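Long-range contacts in endo-1,3-beta-glucanase (Streptomyces sioyaensis, PDB 3DGT), which hydrolyses 1,3-beta-glucan chains at internal linkages, the chain here being the glycoside hydrolase family 16 catalytic domain of a longer protein: residues 143-148 and 193-198; 80-85 and 240-245. All coordinates share one frame; numbering follows the deposited sequence.

Contact 1: residues 143-148 and 193-198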
loop_
_atom_site.group_PDB
_atom_site.type_symbol
_atom_site.label_atom_id
_atom_site.label_comp_id
_atom_site.label_asym_id
_atom_site.label_seq_id
_atom_site.Cartn_x
_atom_site.Cartn_y
_atom_site.Cartn_z
ATOM N N LEU A 143 2.203 -7.816 -1.057
ATOM C CA LEU A 143 2.926 -7.336 0.106
ATOM C C LEU A 143 2.305 -6.032 0.555
ATOM O O LEU A 143 2.449 -5.008 -0.106
ATOM C CB LEU A 143 4.410 -7.150 -0.219
ATOM C CG LEU A 143 5.139 -8.354 -0.822
ATOM C CD1 LEU A 143 6.578 -8.004 -1.178
ATOM C CD2 LEU A 143 5.102 -9.560 0.104
ATOM N N ASP A 144 1.565 -6.091 1.655
ATOM C CA ASP A 144 0.925 -4.912 2.208
ATOM C C ASP A 144 1.880 -4.267 3.190
ATOM O O ASP A 144 2.094 -4.780 4.285
ATOM C CB ASP A 144 -0.395 -5.294 2.877
ATOM C CG ASP A 144 -1.389 -5.868 1.894
ATOM O OD1 ASP A 144 -1.502 -5.320 0.770
ATOM O OD2 ASP A 144 -2.085 -6.844 2.239
ATOM N N ILE A 145 2.482 -3.158 2.770
ATOM C CA ILE A 145 3.542 -2.509 3.562
ATOM C C ILE A 145 2.957 -1.602 4.652
ATOM O O ILE A 145 3.501 -1.503 5.764
ATOM C CB ILE A 145 4.516 -1.732 2.654
ATOM C CG1 ILE A 145 4.996 -2.627 1.501
ATOM C CG2 ILE A 145 5.706 -1.180 3.460
ATOM C CD1 ILE A 145 5.840 -1.880 0.467
ATOM N N MET A 146 1.846 -0.947 4.322
ATOM C CA MET A 146 1.058 -0.215 5.299
ATOM C C MET A 146 -0.413 -0.345 4.931
ATOM O O MET A 146 -0.797 -0.058 3.795
ATOM C CB MET A 146 1.466 1.265 5.333
ATOM C CG MET A 146 0.690 2.150 6.341
ATOM S SD MET A 146 -1.056 2.547 5.944
ATOM C CE MET A 146 -0.852 3.455 4.416
ATOM N N GLU A 147 -1.221 -0.793 5.884
ATOM C CA GLU A 147 -2.666 -0.625 5.826
ATOM C C GLU A 147 -3.114 -0.083 7.167
ATOM O O GLU A 147 -2.462 -0.304 8.189
ATOM C CB GLU A 147 -3.394 -1.940 5.568
ATOM C CG GLU A 147 -3.223 -2.502 4.183
ATOM C CD GLU A 147 -4.025 -3.761 4.018
ATOM O OE1 GLU A 147 -3.562 -4.810 4.498
ATOM O OE2 GLU A 147 -5.126 -3.707 3.434
ATOM N N ASN A 148 -4.238 0.615 7.153
ATOM C CA ASN A 148 -4.841 1.135 8.365
ATOM C C ASN A 148 -6.335 1.274 8.152
ATOM O O ASN A 148 -6.799 1.446 7.020
ATOM C CB ASN A 148 -4.228 2.488 8.723
ATOM C CG ASN A 148 -4.994 3.204 9.821
ATOM O OD1 ASN A 148 -5.802 4.092 9.543
ATOM N ND2 ASN A 148 -4.753 2.813 11.080
ATOM N N TYR A 193 7.344 3.683 6.198
ATOM C CA TYR A 193 6.872 2.300 6.124
ATOM C C TYR A 193 7.707 1.579 5.091
ATOM O O TYR A 193 7.780 2.013 3.944
ATOM C CB TYR A 193 5.383 2.277 5.744
ATOM C CG TYR A 193 4.535 3.049 6.732
ATOM C CD1 TYR A 193 4.307 4.413 6.566
ATOM C CD2 TYR A 193 3.981 2.423 7.842
ATOM C CE1 TYR A 193 3.564 5.129 7.483
ATOM C CE2 TYR A 193 3.237 3.130 8.765
ATOM C CZ TYR A 193 3.022 4.472 8.571
ATOM O OH TYR A 193 2.268 5.148 9.497
ATOM N N THR A 194 8.331 0.479 5.501
ATOM C CA THR A 194 9.375 -0.152 4.689
ATOM C C THR A 194 9.206 -1.660 4.613
ATOM O O THR A 194 8.883 -2.317 5.607
ATOM C CB THR A 194 10.777 0.148 5.283
ATOM O OG1 THR A 194 10.902 1.555 5.517
ATOM C CG2 THR A 194 11.899 -0.302 4.347
ATOM N N MET A 195 9.427 -2.191 3.418
ATOM C CA MET A 195 9.484 -3.623 3.188
ATOM C C MET A 195 10.888 -3.930 2.690
ATOM O O MET A 195 11.326 -3.353 1.694
ATOM C CB MET A 195 8.438 -4.000 2.137
ATOM C CG MET A 195 8.264 -5.496 1.856
ATOM S SD MET A 195 9.619 -6.263 0.923
ATOM C CE MET A 195 9.636 -5.294 -0.575
ATOM N N GLU A 196 11.602 -4.800 3.411
ATOM C CA GLU A 196 12.871 -5.325 2.926
ATOM C C GLU A 196 12.703 -6.777 2.484
ATOM O O GLU A 196 12.237 -7.627 3.244
ATOM C CB GLU A 196 13.994 -5.196 3.960
ATOM C CG GLU A 196 15.306 -5.824 3.473
ATOM C CD GLU A 196 16.425 -5.729 4.476
ATOM O OE1 GLU A 196 16.950 -4.624 4.685
ATOM O OE2 GLU A 196 16.804 -6.768 5.036
ATOM N N TRP A 197 13.080 -7.024 1.235
ATOM C CA TRP A 197 12.976 -8.320 0.601
ATOM C C TRP A 197 14.407 -8.830 0.496
ATOM O O TRP A 197 15.222 -8.290 -0.266
ATOM C CB TRP A 197 12.350 -8.099 -0.768
ATOM C CG TRP A 197 12.075 -9.288 -1.657
ATOM C CD1 TRP A 197 12.444 -10.599 -1.482
ATOM C CD2 TRP A 197 11.419 -9.217 -2.920
ATOM N NE1 TRP A 197 12.013 -11.353 -2.563
ATOM C CE2 TRP A 197 11.388 -10.519 -3.456
ATOM C CE3 TRP A 197 10.831 -8.168 -3.643
ATOM C CZ2 TRP A 197 10.799 -10.799 -4.692
ATOM C CZ3 TRP A 197 10.255 -8.442 -4.871
ATOM C CH2 TRP A 197 10.235 -9.747 -5.377
ATOM N N ASP A 198 14.707 -9.849 1.298
ATOM C CA ASP A 198 16.066 -10.329 1.518
ATOM C C ASP A 198 16.280 -11.683 0.843
ATOM O O ASP A 198 15.806 -12.717 1.326
ATOM C CB ASP A 198 16.317 -10.419 3.028
ATOM C CG ASP A 198 17.753 -10.720 3.377
ATOM O OD1 ASP A 198 18.533 -11.046 2.458
ATOM O OD2 ASP A 198 18.102 -10.630 4.579
#
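Met146 lies over one face of the Tyr193 ring in a CH-pi contact, its CG 3.7 Å from the ring centroid and 17° off the ring normal, displaced toward the CD2/CE2 rim. With CG anti to the backbone N (chi1 180°) the chain first runs across the ring; bends at the next two torsions then carry SD to 5.3 Å from the ring centroid, an oblique Met-aromatic contact. The remaining contacts are apolar. Ile145 divides its branches: CD1 meets Met195 CB at 3.7 Å, the two side chains crossing at about a right angle, while CG2 rests against the backbone, 3.7 Å from Thr194 C. Farther along, Leu143 CD1 touches Met195 SD at 4.1 Å. No hydrogen bond crosses this interface, as expected for two sheets of a beta-sandwich packed face to face. Ile145 and Met146 can both point inward because they form a classic beta bulge opposite Phe123. Residues 142-147 match the bulged acidic signature of family 16, which in relatives carries the catalytic carboxylates. Strands 142-144 and 146-147 are flanked by strands 119-127 and 155-160, whereas strand 191-198 lies between 99-107 and 205-210.

Contact 2: residues 80-85 and 240-245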
loop_
_atom_site.group_PDB
_atom_site.type_symbol
_atom_site.label_atom_id
_atom_site.label_comp_id
_atom_site.label_asym_id
_atom_site.label_seq_id
_atom_site.Cartn_x
_atom_site.Cartn_y
_atom_site.Cartn_z
ATOM N N TRP A 80 -19.158 8.603 -2.734
ATOM C CA TRP A 80 -17.747 8.669 -2.369
ATOM C C TRP A 80 -16.843 8.484 -3.566
ATOM O O TRP A 80 -17.078 7.612 -4.402
ATOM C CB TRP A 80 -17.406 7.606 -1.318
ATOM C CG TRP A 80 -17.843 7.966 0.076
ATOM C CD1 TRP A 80 -18.982 7.561 0.708
ATOM C CD2 TRP A 80 -17.143 8.807 0.999
ATOM N NE1 TRP A 80 -19.035 8.102 1.974
ATOM C CE2 TRP A 80 -17.918 8.871 2.175
ATOM C CE3 TRP A 80 -15.936 9.528 0.937
ATOM C CZ2 TRP A 80 -17.528 9.616 3.290
ATOM C CZ3 TRP A 80 -15.540 10.268 2.052
ATOM C CH2 TRP A 80 -16.336 10.299 3.217
ATOM N N THR A 81 -15.812 9.325 -3.643
ATOM C CA THR A 81 -14.712 9.134 -4.591
ATOM C C THR A 81 -13.401 9.136 -3.835
ATOM O O THR A 81 -13.317 9.672 -2.737
ATOM C CB THR A 81 -14.653 10.230 -5.689
ATOM O OG1 THR A 81 -14.672 11.534 -5.087
ATOM C CG2 THR A 81 -15.817 10.082 -6.661
ATOM N N SER A 82 -12.376 8.511 -4.409
ATOM C CA SER A 82 -11.042 8.589 -3.837
ATOM C C SER A 82 -10.013 8.345 -4.928
ATOM O O SER A 82 -10.344 8.398 -6.116
ATOM C CB SER A 82 -10.887 7.586 -2.693
ATOM O OG SER A 82 -9.737 7.900 -1.928
ATOM N N GLY A 83 -8.769 8.091 -4.528
ATOM C CA GLY A 83 -7.678 7.853 -5.473
ATOM C C GLY A 83 -6.993 6.528 -5.226
ATOM O O GLY A 83 -6.929 6.043 -4.092
ATOM N N ARG A 84 -6.494 5.957 -6.316
ATOM C CA ARG A 84 -5.762 4.682 -6.323
ATOM C C ARG A 84 -4.820 4.713 -7.506
ATOM O O ARG A 84 -5.256 4.635 -8.660
ATOM C CB ARG A 84 -6.731 3.498 -6.457
ATOM C CG ARG A 84 -6.072 2.125 -6.458
ATOM C CD ARG A 84 -7.134 1.035 -6.519
ATOM N NE ARG A 84 -6.577 -0.288 -6.822
ATOM C CZ ARG A 84 -6.856 -1.402 -6.142
ATOM N NH1 ARG A 84 -7.685 -1.382 -5.103
ATOM N NH2 ARG A 84 -6.297 -2.553 -6.512
ATOM N N ILE A 85 -3.531 4.874 -7.219
ATOM C CA ILE A 85 -2.522 4.947 -8.277
ATOM C C ILE A 85 -1.533 3.807 -8.155
ATOM O O ILE A 85 -1.266 3.336 -7.047
ATOM C CB ILE A 85 -1.809 6.319 -8.332
ATOM C CG1 ILE A 85 -1.012 6.606 -7.053
ATOM C CG2 ILE A 85 -2.828 7.418 -8.626
ATOM C CD1 ILE A 85 -0.153 7.870 -7.176
ATOM N N LEU A 240 -0.724 2.976 -4.201
ATOM C CA LEU A 240 -1.141 3.886 -3.120
ATOM C C LEU A 240 -2.631 4.165 -3.290
ATOM O O LEU A 240 -3.080 4.473 -4.388
ATOM C CB LEU A 240 -0.383 5.213 -3.206
ATOM C CG LEU A 240 1.108 5.181 -2.865
ATOM C CD1 LEU A 240 1.757 6.454 -3.376
ATOM C CD2 LEU A 240 1.320 5.049 -1.375
ATOM N N ASN A 241 -3.398 4.063 -2.208
ATOM C CA ASN A 241 -4.821 4.368 -2.270
ATOM C C ASN A 241 -5.405 4.740 -0.930
ATOM O O ASN A 241 -4.808 4.483 0.110
ATOM C CB ASN A 241 -5.607 3.178 -2.847
ATOM C CG ASN A 241 -5.543 1.950 -1.957
ATOM O OD1 ASN A 241 -4.552 1.222 -1.952
ATOM N ND2 ASN A 241 -6.601 1.720 -1.195
ATOM N N VAL A 242 -6.588 5.343 -0.966
ATOM C CA VAL A 242 -7.432 5.381 0.222
ATOM C C VAL A 242 -8.798 4.816 -0.157
ATOM O O VAL A 242 -9.596 5.457 -0.837
ATOM C CB VAL A 242 -7.550 6.793 0.857
ATOM C CG1 VAL A 242 -8.353 6.696 2.150
ATOM C CG2 VAL A 242 -6.160 7.409 1.132
ATOM N N ALA A 243 -9.048 3.586 0.269
ATOM C CA ALA A 243 -10.361 2.980 0.091
ATOM C C ALA A 243 -11.323 3.567 1.119
ATOM O O ALA A 243 -10.899 4.068 2.159
ATOM C CB ALA A 243 -10.270 1.455 0.225
ATOM N N MET A 244 -12.619 3.512 0.814
ATOM C CA MET A 244 -13.668 3.905 1.752
ATOM C C MET A 244 -14.621 2.735 1.967
ATOM O O MET A 244 -15.328 2.321 1.047
ATOM C CB MET A 244 -14.441 5.114 1.210
ATOM C CG MET A 244 -15.458 5.715 2.182
ATOM S SD MET A 244 -14.723 6.192 3.756
ATOM C CE MET A 244 -13.250 7.066 3.108
ATOM N N GLY A 245 -14.633 2.208 3.190
ATOM C CA GLY A 245 -15.482 1.066 3.531
ATOM C C GLY A 245 -14.869 -0.258 3.129
ATOM O O GLY A 245 -13.660 -0.354 2.895
#
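Leu240 and Ile85 form an antiparallel hydrogen-bonded pair, each backbone N donating to the other's carbonyl: Ile85 N to Leu240 O and Leu240 N to Ile85 O, both 2.9 Å. On the far side of the adjoining non-hydrogen-bonded pair, Arg84 with Asn241, Val242 N reaches Gly83 O in a longer bond of 3.2 Å. Beyond it the regular backbone pairing stops, and a side chain takes over. Ser82 OG, held anti to its own backbone N (chi1 -165°), donates to Val242 O at 2.7 Å, in the carbonyl plane on a lone pair, with a C=O...OG angle of 137°. Two CA-H...O contacts add to the pairing, Arg84 CA to Leu240 O and Asn241 CA to Gly83 O.

Arg84 and Asn241 lie side by side, their CG and CB respectively 3.8 Å apart. Their polar ends turn to other partners: Arg84 forms a salt bridge with Asp33 and a hydrogen bond with Tyr38, and Asn241 OD1 accepts from Trp124 NE1. On the other face of the sheet, Ile85 CG1 packs on Leu240 CB at 4.1 Å.

Where the strands have separated, Met244 bridges the gap to Trp80. Its bent chain follows one face of the indole: CG sits 3.9 Å from the centroid of the five-membered ring, and SD lies 4.3 Å from that of the six-membered ring, only 2° off the normal. This is a Met-aromatic contact made squarely over the face.

Strand 236-244 is thus joined to 80-87 on one edge and to 119-127 on the other. Strand 80-87 pairs in turn with 68-74 and 30-32, and near Trp80 and Ser82 with 52-53.

The segments follow one another as 80-85, 143-148, 193-198 and 240-245, so contact 1 is nested within the long loop that contact 2 closes. Their centres are 19 Å apart and their nearest atoms about 6 Å, without touching. Strand 119-127 connects them, pairing with 142-144 and 146-147 on one side and with 236-244 on the other; Phe123 on it touches both Ile145 and Leu240. Contact 2 joins neighbours edge to edge within one sheet, and contact 1 packs that sheet onto the opposite one. Together they show both kinds of cohesion in the family 16 beta-sandwich. The bound magnesium lies about 11 Å from the Leu240 side chain and 13 Å from that of Tyr193.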